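Local coordinates for protein D-alanyl transferase DltD (Enterococcus faecalis, PDB 6O93) that probably transfers D-alanine to lipoteichoic acid in the Gram-positive cell wall, using a fold of the SGNH-hydrolase clan, at residues E340-A345 / G351-L356; S53-S58 / D224-K229; I87-D92 / Q124-Q129. All blocks are in the same frame, centred on the assembly; numbering follows the deposited sequence.

How the contacts relate
Following the chain from its N terminus, residues 53-58 come after strand 40-44 and lead into helix 57-63; they are the first half of contact 2. Contact 3 then opens on helix 80-90 and closes at helix 124-132, a loop of 31 residues that includes strand 98-102. Contact 2 closes only at helix 220-233, so contact 3 is nested inside its long loop. Contact 1 follows both in series, a five-residue loop between the stretch after strand 331-333 and the start of helix 352-367. That helix joins contacts 1 and 2, whose centres are about 8 Å apart; contact 3 lies on the opposite side of the chain's centre.

Contact 1 of 3, residues E340-A345 / G351-L356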
loop_
_atom_site.group_PDB
_atom_site.type_symbol
_atom_site.label_atom_id
_atom_site.label_comp_id
_atom_site.label_asym_id
_atom_site.label_seq_id
_atom_site.Cartn_x
_atom_site.Cartn_y
_atom_site.Cartn_z
ATOM N N GLU A 340 6.227 21.099 -6.548
ATOM C CA GLU A 340 6.975 20.590 -7.690
ATOM C C GLU A 340 6.017 20.320 -8.845
ATOM O O GLU A 340 5.073 19.534 -8.709
ATOM C CB GLU A 340 7.729 19.319 -7.305
ATOM C CG GLU A 340 8.855 18.952 -8.258
ATOM C CD GLU A 340 10.007 19.937 -8.203
ATOM O OE1 GLU A 340 10.140 20.644 -7.182
ATOM O OE2 GLU A 340 10.777 20.009 -9.183
ATOM N N ARG A 341 6.259 20.968 -9.980
ATOM C CA ARG A 341 5.353 20.860 -11.114
ATOM C C ARG A 341 5.432 19.473 -11.743
ATOM O O ARG A 341 6.505 18.870 -11.825
ATOM C CB ARG A 341 5.685 21.926 -12.157
ATOM C CG ARG A 341 5.733 23.339 -11.598
ATOM C CD ARG A 341 6.091 24.352 -12.673
ATOM N NE ARG A 341 5.097 24.389 -13.741
ATOM C CZ ARG A 341 5.128 25.239 -14.763
ATOM N NH1 ARG A 341 6.106 26.132 -14.861
ATOM N NH2 ARG A 341 4.178 25.199 -15.689
ATOM N N TYR A 342 4.280 18.970 -12.186
ATOM C CA TYR A 342 4.171 17.681 -12.866
ATOM C C TYR A 342 4.546 16.514 -11.958
ATOM O O TYR A 342 4.790 15.402 -12.440
ATOM C CB TYR A 342 5.029 17.657 -14.135
ATOM C CG TYR A 342 4.916 18.916 -14.966
ATOM C CD1 TYR A 342 3.700 19.301 -15.515
ATOM C CD2 TYR A 342 6.024 19.718 -15.202
ATOM C CE1 TYR A 342 3.590 20.451 -16.273
ATOM C CE2 TYR A 342 5.925 20.871 -15.960
ATOM C CZ TYR A 342 4.705 21.232 -16.493
ATOM O OH TYR A 342 4.601 22.379 -17.248
ATOM N N PHE A 343 4.588 16.746 -10.646
ATOM C CA PHE A 343 4.932 15.691 -9.698
ATOM C C PHE A 343 3.773 14.719 -9.506
ATOM O O PHE A 343 3.983 13.503 -9.416
ATOM C CB PHE A 343 5.331 16.317 -8.360
ATOM C CG PHE A 343 6.216 15.447 -7.511
ATOM C CD1 PHE A 343 7.587 15.427 -7.710
ATOM C CD2 PHE A 343 5.682 14.666 -6.501
ATOM C CE1 PHE A 343 8.409 14.637 -6.925
ATOM C CE2 PHE A 343 6.497 13.875 -5.712
ATOM C CZ PHE A 343 7.864 13.862 -5.924
ATOM N N MET A 344 2.552 15.237 -9.449
ATOM C CA MET A 344 1.363 14.434 -9.221
ATOM C C MET A 344 0.612 14.220 -10.528
ATOM O O MET A 344 0.695 15.029 -11.456
ATOM C CB MET A 344 0.445 15.113 -8.202
ATOM C CG MET A 344 1.134 15.467 -6.896
ATOM S SD MET A 344 1.850 14.026 -6.088
ATOM C CE MET A 344 0.383 13.223 -5.438
ATOM N N ALA A 345 -0.121 13.107 -10.594
ATOM C CA ALA A 345 -0.972 12.842 -11.747
ATOM C C ALA A 345 -2.284 13.603 -11.658
ATOM O O ALA A 345 -2.862 13.964 -12.688
ATOM C CB ALA A 345 -1.250 11.342 -11.867
ATOM N N GLY A 351 2.395 11.039 -9.917
ATOM C CA GLY A 351 2.354 11.146 -11.358
ATOM C C GLY A 351 3.747 11.118 -11.965
ATOM O O GLY A 351 4.696 10.578 -11.394
ATOM N N TRP A 352 3.848 11.731 -13.144
ATOM C CA TRP A 352 5.024 11.632 -14.001
ATOM C C TRP A 352 6.329 11.841 -13.241
ATOM O O TRP A 352 7.117 10.903 -13.090
ATOM C CB TRP A 352 4.915 12.641 -15.148
ATOM C CG TRP A 352 3.679 12.458 -15.977
ATOM C CD1 TRP A 352 3.548 11.679 -17.089
ATOM C CD2 TRP A 352 2.400 13.061 -15.756
ATOM N NE1 TRP A 352 2.266 11.760 -17.575
ATOM C CE2 TRP A 352 1.541 12.603 -16.773
ATOM C CE3 TRP A 352 1.897 13.944 -14.795
ATOM C CZ2 TRP A 352 0.208 12.998 -16.859
ATOM C CZ3 TRP A 352 0.574 14.335 -14.883
ATOM C CH2 TRP A 352 -0.255 13.862 -15.906
ATOM N N ARG A 353 6.581 13.060 -12.764
ATOM C CA ARG A 353 7.834 13.338 -12.076
ATOM C C ARG A 353 7.867 12.777 -10.661
ATOM O O ARG A 353 8.956 12.544 -10.126
ATOM C CB ARG A 353 8.092 14.845 -12.038
ATOM C CG ARG A 353 8.348 15.460 -13.406
ATOM C CD ARG A 353 8.726 16.922 -13.274
ATOM N NE ARG A 353 9.985 17.084 -12.554
ATOM C CZ ARG A 353 10.350 18.189 -11.913
ATOM N NH1 ARG A 353 9.549 19.248 -11.890
ATOM N NH2 ARG A 353 11.519 18.233 -11.288
ATOM N N GLY A 354 6.705 12.556 -10.044
ATOM C CA GLY A 354 6.688 11.947 -8.723
ATOM C C GLY A 354 7.160 10.505 -8.750
ATOM O O GLY A 354 7.999 10.096 -7.942
ATOM N N TRP A 355 6.626 9.713 -9.682
ATOM C CA TRP A 355 7.055 8.322 -9.791
ATOM C C TRP A 355 8.518 8.225 -10.209
ATOM O O TRP A 355 9.244 7.344 -9.736
ATOM C CB TRP A 355 6.163 7.573 -10.779
ATOM C CG TRP A 355 4.882 7.103 -10.170
ATOM C CD1 TRP A 355 3.619 7.466 -10.532
ATOM C CD2 TRP A 355 4.740 6.183 -9.080
ATOM N NE1 TRP A 355 2.696 6.825 -9.739
ATOM C CE2 TRP A 355 3.360 6.032 -8.839
ATOM C CE3 TRP A 355 5.645 5.471 -8.286
ATOM C CZ2 TRP A 355 2.864 5.200 -7.840
ATOM C CZ3 TRP A 355 5.149 4.642 -7.295
ATOM C CH2 TRP A 355 3.772 4.514 -7.081
ATOM N N LEU A 356 8.968 9.118 -11.094
ATOM C CA LEU A 356 10.381 9.135 -11.463
ATOM C C LEU A 356 11.259 9.338 -10.236
ATOM O O LEU A 356 12.274 8.652 -10.068
ATOM C CB LEU A 356 10.646 10.234 -12.493
ATOM C CG LEU A 356 12.091 10.338 -12.990
ATOM C CD1 LEU A 356 12.464 9.115 -13.826
ATOM C CD2 LEU A 356 12.306 11.621 -13.778
#
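Arg353 reaches back along the loop to Glu340, and the two side chains cross at about a right angle. A bend at chi3 (64°) of the arginine turns its guanidinium so that NH2 lies 2.9 Å from Glu340 OE2. NH1 and NH2 share the single oxygen OE2, so the salt bridge is made of two bent, weak hydrogen bonds; the carboxylate and guanidinium planes stand 71° apart, and Glu340 CG covers a guanidinium face. NH1 also donates to a lone pair of Arg341 O at 3.1 Å. Arg353 CD rests 3.9 Å from Tyr342 CB, beside the edge of the ring.

Phe343 sends CG anti to its backbone N (chi1 -156°), and this swings the ring under Gly354, whose CA sits 3.4 Å from the ring centroid in a CH-pi contact. Glycine suits position 354 because a CB would run into Phe343 O, and position 351 because a CB would strike the backbone at Met344 and Ala345. Trp352 brings an edge of its indole to Met344 O, 3.5 Å from CZ3.

Arg353 N donates to Tyr342 O (3.0 Å) and Gly351 N to Phe343 O (3.0 Å), which also receives a weak bond from Gly354 N. These backbone bonds tie together the two ends of the loop carrying Asp346 and His349, perhaps members of a catalytic triad with Ser47, and Arg353, whose NE pairs with Asp224, should stay charged between two acids.

Contact 2 of 3, residues S53-S58 / D224-K229; sequences SAFHPS and DQLAGK
Phe55 carries this contact by laying one face of its ring on helix 220-233. Ala227 CB stands 3.6 Å from the ring centroid and 17° off the ring normal, a CH-pi contact displaced toward the rim. At that rim the fit is tight, since Phe55 CZ comes to 3.3 Å from Ala227 CA. Such closeness to the helix backbone is possible because alanine offers a single methyl group. Leu226 adds a looser apolar contact, its CG 4.1 Å from Phe55 CZ. The opposite face of the ring rests on Ala54 CB, so the phenyl group is held between two alanines.

What aims the ring is the turn behind it. With chi1 at -43°, Phe55 places CG anti to its carbonyl carbon and extends the ring outward to the helix. Ser53 fixes the backbone there twice: its OG accepts from Phe55 N at 3.3 Å, an ST turn, and its O accepts from His56 N at 3.2 Å, closing a type I beta turn. His56 follows as the N-cap of helix 57-63. Ser58 N donates to its ND1 at 3.1 Å and close to the ring plane, a capping bond for which an imidazole nitrogen is well suited, while NE2 is bonded to Leu49 O. Pro57, which has no N-H to satisfy, fits the first turn of the helix and sets CD against a face of the His56 ring.

Around this core, Phe52 stacks on His56, and Pro57 packs on Trp355 of helix 352-367. Ala227 also touches Arg353 of that helix. Phe55 thus joins helix 220-233 to a turn whose following residues, His56 and Ser58, pack on Leu72 of strand 69-73, an outermost strand of the sheet.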
loop_
_atom_site.group_PDB
_atom_site.type_symbol
_atom_site.label_atom_id
_atom_site.label_comp_id
_atom_site.label_asym_id
_atom_site.label_seq_id
_atom_site.Cartn_x
_atom_site.Cartn_y
_atom_site.Cartn_z
ATOM N N SER A 53 2.652 5.562 -16.246
ATOM C CA SER A 53 3.199 6.406 -17.299
ATOM C C SER A 53 4.568 5.844 -17.653
ATOM O O SER A 53 4.990 4.812 -17.124
ATOM C CB SER A 53 3.285 7.872 -16.862
ATOM O OG SER A 53 4.312 8.061 -15.903
ATOM N N ALA A 54 5.270 6.534 -18.553
ATOM C CA ALA A 54 6.613 6.104 -18.922
ATOM C C ALA A 54 7.559 6.094 -17.729
ATOM O O ALA A 54 8.592 5.418 -17.775
ATOM C CB ALA A 54 7.171 7.011 -20.020
ATOM N N PHE A 55 7.223 6.813 -16.660
ATOM C CA PHE A 55 8.097 6.967 -15.507
ATOM C C PHE A 55 7.610 6.198 -14.290
ATOM O O PHE A 55 8.213 6.313 -13.218
ATOM C CB PHE A 55 8.236 8.455 -15.179
ATOM C CG PHE A 55 8.427 9.303 -16.396
ATOM C CD1 PHE A 55 9.689 9.505 -16.922
ATOM C CD2 PHE A 55 7.338 9.863 -17.040
ATOM C CE1 PHE A 55 9.866 10.266 -18.057
ATOM C CE2 PHE A 55 7.508 10.625 -18.173
ATOM C CZ PHE A 55 8.774 10.825 -18.685
ATOM N N HIS A 56 6.538 5.425 -14.428
ATOM C CA HIS A 56 6.117 4.524 -13.368
ATOM C C HIS A 56 7.181 3.446 -13.162
ATOM O O HIS A 56 7.771 2.963 -14.135
ATOM C CB HIS A 56 4.776 3.890 -13.737
ATOM C CG HIS A 56 4.114 3.154 -12.613
ATOM N ND1 HIS A 56 4.484 1.882 -12.235
ATOM C CD2 HIS A 56 3.086 3.502 -11.804
ATOM C CE1 HIS A 56 3.720 1.482 -11.233
ATOM N NE2 HIS A 56 2.863 2.447 -10.953
ATOM N N PRO A 57 7.455 3.047 -11.915
ATOM C CA PRO A 57 8.512 2.046 -11.690
ATOM C C PRO A 57 8.318 0.752 -12.462
ATOM O O PRO A 57 9.310 0.129 -12.858
ATOM C CB PRO A 57 8.452 1.813 -10.175
ATOM C CG PRO A 57 7.897 3.079 -9.626
ATOM C CD PRO A 57 6.913 3.568 -10.647
ATOM N N SER A 58 7.074 0.319 -12.681
ATOM C CA SER A 58 6.843 -0.894 -13.458
ATOM C C SER A 58 7.330 -0.742 -14.893
ATOM O O SER A 58 7.794 -1.716 -15.498
ATOM C CB SER A 58 5.355 -1.255 -13.446
ATOM O OG SER A 58 4.930 -1.634 -12.148
ATOM N N ASP A 224 13.632 13.473 -16.268
ATOM C CA ASP A 224 12.903 14.496 -15.524
ATOM C C ASP A 224 12.373 15.574 -16.461
ATOM O O ASP A 224 11.212 15.988 -16.352
ATOM C CB ASP A 224 13.808 15.110 -14.454
ATOM C CG ASP A 224 13.027 15.708 -13.292
ATOM O OD1 ASP A 224 11.869 15.299 -13.069
ATOM O OD2 ASP A 224 13.574 16.593 -12.600
ATOM N N GLN A 225 13.211 16.035 -17.394
ATOM C CA GLN A 225 12.767 17.020 -18.374
ATOM C C GLN A 225 11.706 16.438 -19.300
ATOM O O GLN A 225 10.722 17.112 -19.628
ATOM C CB GLN A 225 13.961 17.526 -19.183
ATOM C CG GLN A 225 14.967 18.329 -18.369
ATOM C CD GLN A 225 16.209 18.688 -19.166
ATOM O OE1 GLN A 225 16.577 17.992 -20.113
ATOM N NE2 GLN A 225 16.860 19.782 -18.783
ATOM N N LEU A 226 11.888 15.190 -19.736
ATOM C CA LEU A 226 10.905 14.561 -20.611
ATOM C C LEU A 226 9.563 14.405 -19.904
ATOM O O LEU A 226 8.504 14.554 -20.525
ATOM C CB LEU A 226 11.422 13.204 -21.089
ATOM C CG LEU A 226 10.509 12.424 -22.037
ATOM C CD1 LEU A 226 10.362 13.153 -23.363
ATOM C CD2 LEU A 226 11.039 11.016 -22.253
ATOM N N ALA A 227 9.588 14.107 -18.604
ATOM C CA ALA A 227 8.342 13.952 -17.859
ATOM C C ALA A 227 7.555 15.255 -17.828
ATOM O O ALA A 227 6.320 15.242 -17.874
ATOM C CB ALA A 227 8.637 13.468 -16.440
ATOM N N GLY A 228 8.251 16.390 -17.753
ATOM C CA GLY A 228 7.564 17.669 -17.797
ATOM C C GLY A 228 6.890 17.919 -19.132
ATOM O O GLY A 228 5.766 18.427 -19.185
ATOM N N LYS A 229 7.562 17.564 -20.229
ATOM C CA LYS A 229 6.984 17.765 -21.553
ATOM C C LYS A 229 5.758 16.882 -21.755
ATOM O O LYS A 229 4.713 17.351 -22.222
ATOM C CB LYS A 229 8.034 17.486 -22.629
ATOM C CG LYS A 229 9.214 18.444 -22.604
ATOM C CD LYS A 229 10.237 18.091 -23.672
ATOM C CE LYS A 229 11.406 19.065 -23.668
ATOM N NZ LYS A 229 12.431 18.712 -24.690
#

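Contact 3 of 3, residues I87-D92 / Q124-Q129; sequences IHSMGD and QLQTYQ
Ser89 OG lies over a face of the Gln126 amide, 3.5 Å from both CD and NE2. Being above the plane, it is not in line with an N-H of NE2, which is bonded instead to the carbonyls of Leu25 and Gly27. The amide of Gln129 meets the same serine through its oxygen, OE1 lying 3.7 Å from Ser89 CB, and that oxygen accepts from Asn28 ND2. Farther round helix 124-132, the Tyr128 ring has Gln124 CG over its centre, 3.6 Å above the plane. His88 meets Trp130 edge-to-face.

Helix 80-90 is the crossover helix between the parallel strands 69-73 and 98-102, and Ile87 and Met90 pack on Phe44 of the strand lying between those two. Ile87 and Met90 point away from helix 124-132, whereas Ser89 points toward it. Leu125 and Tyr128 turn to helix 175-195, while Gln126 touches Lys31 of helix 29-36.

The Gln126 chain, extended beyond CG (chi2 170°), slides alongside the serine, with CG 3.5 Å from Ser89 CB. Ser89 turns OG between its own N and carbonyl carbon (chi1 68°), where the hydroxyl is bonded to Val86 O one turn back in the helix and also to Lys31 NZ. A small residue suits this place, because the backbones come within 5.6 Å at the CA atoms of Ser89 and Gln126.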
loop_
_atom_site.group_PDB
_atom_site.type_symbol
_atom_site.label_atom_id
_atom_site.label_comp_id
_atom_site.label_asym_id
_atom_site.label_seq_id
_atom_site.Cartn_x
_atom_site.Cartn_y
_atom_site.Cartn_z
ATOM N N ILE A 87 0.791 -8.959 4.248
ATOM C CA ILE A 87 2.184 -9.236 4.589
ATOM C C ILE A 87 2.287 -10.529 5.386
ATOM O O ILE A 87 3.112 -11.400 5.088
ATOM C CB ILE A 87 2.788 -8.051 5.364
ATOM C CG1 ILE A 87 2.860 -6.813 4.469
ATOM C CG2 ILE A 87 4.167 -8.415 5.898
ATOM C CD1 ILE A 87 3.061 -5.516 5.227
ATOM N N HIS A 88 1.453 -10.669 6.419
ATOM C CA HIS A 88 1.503 -11.869 7.248
ATOM C C HIS A 88 1.272 -13.124 6.417
ATOM O O HIS A 88 1.918 -14.155 6.642
ATOM C CB HIS A 88 0.470 -11.776 8.371
ATOM C CG HIS A 88 0.456 -12.972 9.272
ATOM N ND1 HIS A 88 1.239 -13.060 10.404
ATOM C CD2 HIS A 88 -0.231 -14.135 9.199
ATOM C CE1 HIS A 88 1.027 -14.222 10.994
ATOM N NE2 HIS A 88 0.140 -14.894 10.282
ATOM N N SER A 89 0.357 -13.059 5.447
ATOM C CA SER A 89 0.024 -14.235 4.653
ATOM C C SER A 89 1.165 -14.665 3.743
ATOM O O SER A 89 1.158 -15.802 3.263
ATOM C CB SER A 89 -1.228 -13.970 3.815
ATOM O OG SER A 89 -0.974 -13.011 2.806
ATOM N N MET A 90 2.140 -13.788 3.494
ATOM C CA MET A 90 3.283 -14.178 2.676
ATOM C C MET A 90 4.210 -15.125 3.425
ATOM O O MET A 90 4.925 -15.913 2.796
ATOM C CB MET A 90 4.049 -12.937 2.219
ATOM C CG MET A 90 3.291 -12.094 1.217
ATOM S SD MET A 90 4.189 -10.617 0.720
ATOM C CE MET A 90 3.092 -9.983 -0.544
ATOM N N GLY A 91 4.210 -15.068 4.753
ATOM C CA GLY A 91 5.042 -15.972 5.528
ATOM C C GLY A 91 6.507 -15.823 5.173
ATOM O O GLY A 91 7.023 -14.714 4.997
ATOM N N ASP A 92 7.191 -16.961 5.054
ATOM C CA ASP A 92 8.614 -16.951 4.740
ATOM C C ASP A 92 8.905 -16.476 3.322
ATOM O O ASP A 92 10.075 -16.260 2.994
ATOM C CB ASP A 92 9.200 -18.348 4.949
ATOM C CG ASP A 92 9.187 -18.773 6.405
ATOM O OD1 ASP A 92 9.349 -17.899 7.282
ATOM O OD2 ASP A 92 9.013 -19.980 6.673
ATOM N N GLN A 124 -10.816 -13.743 3.713
ATOM C CA GLN A 124 -11.097 -14.814 4.662
ATOM C C GLN A 124 -9.991 -15.861 4.642
ATOM O O GLN A 124 -9.632 -16.414 5.689
ATOM C CB GLN A 124 -12.448 -15.451 4.351
ATOM C CG GLN A 124 -12.933 -16.408 5.427
ATOM C CD GLN A 124 -14.308 -16.973 5.130
ATOM O OE1 GLN A 124 -14.475 -17.802 4.234
ATOM N NE2 GLN A 124 -15.305 -16.524 5.881
ATOM N N LEU A 125 -9.438 -16.143 3.460
ATOM C CA LEU A 125 -8.297 -17.047 3.348
ATOM C C LEU A 125 -7.173 -16.632 4.290
ATOM O O LEU A 125 -6.742 -17.405 5.152
ATOM C CB LEU A 125 -7.800 -17.071 1.898
ATOM C CG LEU A 125 -6.479 -17.804 1.635
ATOM C CD1 LEU A 125 -6.613 -19.287 1.951
ATOM C CD2 LEU A 125 -6.027 -17.597 0.196
ATOM N N GLN A 126 -6.681 -15.402 4.132
ATOM C CA GLN A 126 -5.529 -14.955 4.911
ATOM C C GLN A 126 -5.867 -14.845 6.396
ATOM O O GLN A 126 -5.036 -15.172 7.253
ATOM C CB GLN A 126 -5.029 -13.617 4.364
ATOM C CG GLN A 126 -4.592 -13.684 2.906
ATOM C CD GLN A 126 -4.322 -12.316 2.300
ATOM O OE1 GLN A 126 -4.457 -11.289 2.965
ATOM N NE2 GLN A 126 -3.946 -12.300 1.026
ATOM N N THR A 127 -7.080 -14.397 6.720
ATOM C CA THR A 127 -7.476 -14.280 8.120
ATOM C C THR A 127 -7.589 -15.652 8.776
ATOM O O THR A 127 -7.090 -15.863 9.888
ATOM C CB THR A 127 -8.798 -13.518 8.226
ATOM O OG1 THR A 127 -8.657 -12.236 7.605
ATOM C CG2 THR A 127 -9.201 -13.327 9.680
ATOM N N TYR A 128 -8.242 -16.601 8.102
ATOM C CA TYR A 128 -8.351 -17.954 8.642
ATOM C C TYR A 128 -6.985 -18.629 8.730
ATOM O O TYR A 128 -6.693 -19.328 9.709
ATOM C CB TYR A 128 -9.296 -18.793 7.780
ATOM C CG TYR A 128 -10.772 -18.609 8.078
ATOM C CD1 TYR A 128 -11.240 -17.504 8.778
ATOM C CD2 TYR A 128 -11.697 -19.560 7.667
ATOM C CE1 TYR A 128 -12.589 -17.350 9.051
ATOM C CE2 TYR A 128 -13.042 -19.416 7.933
ATOM C CZ TYR A 128 -13.485 -18.312 8.624
ATOM O OH TYR A 128 -14.827 -18.177 8.888
ATOM N N GLN A 129 -6.143 -18.445 7.710
ATOM C CA GLN A 129 -4.796 -19.004 7.753
ATOM C C GLN A 129 -4.024 -18.476 8.956
ATOM O O GLN A 129 -3.329 -19.235 9.642
ATOM C CB GLN A 129 -4.055 -18.674 6.457
ATOM C CG GLN A 129 -2.641 -19.229 6.383
ATOM C CD GLN A 129 -1.837 -18.610 5.259
ATOM O OE1 GLN A 129 -1.930 -17.407 5.002
ATOM N NE2 GLN A 129 -1.044 -19.430 4.579
#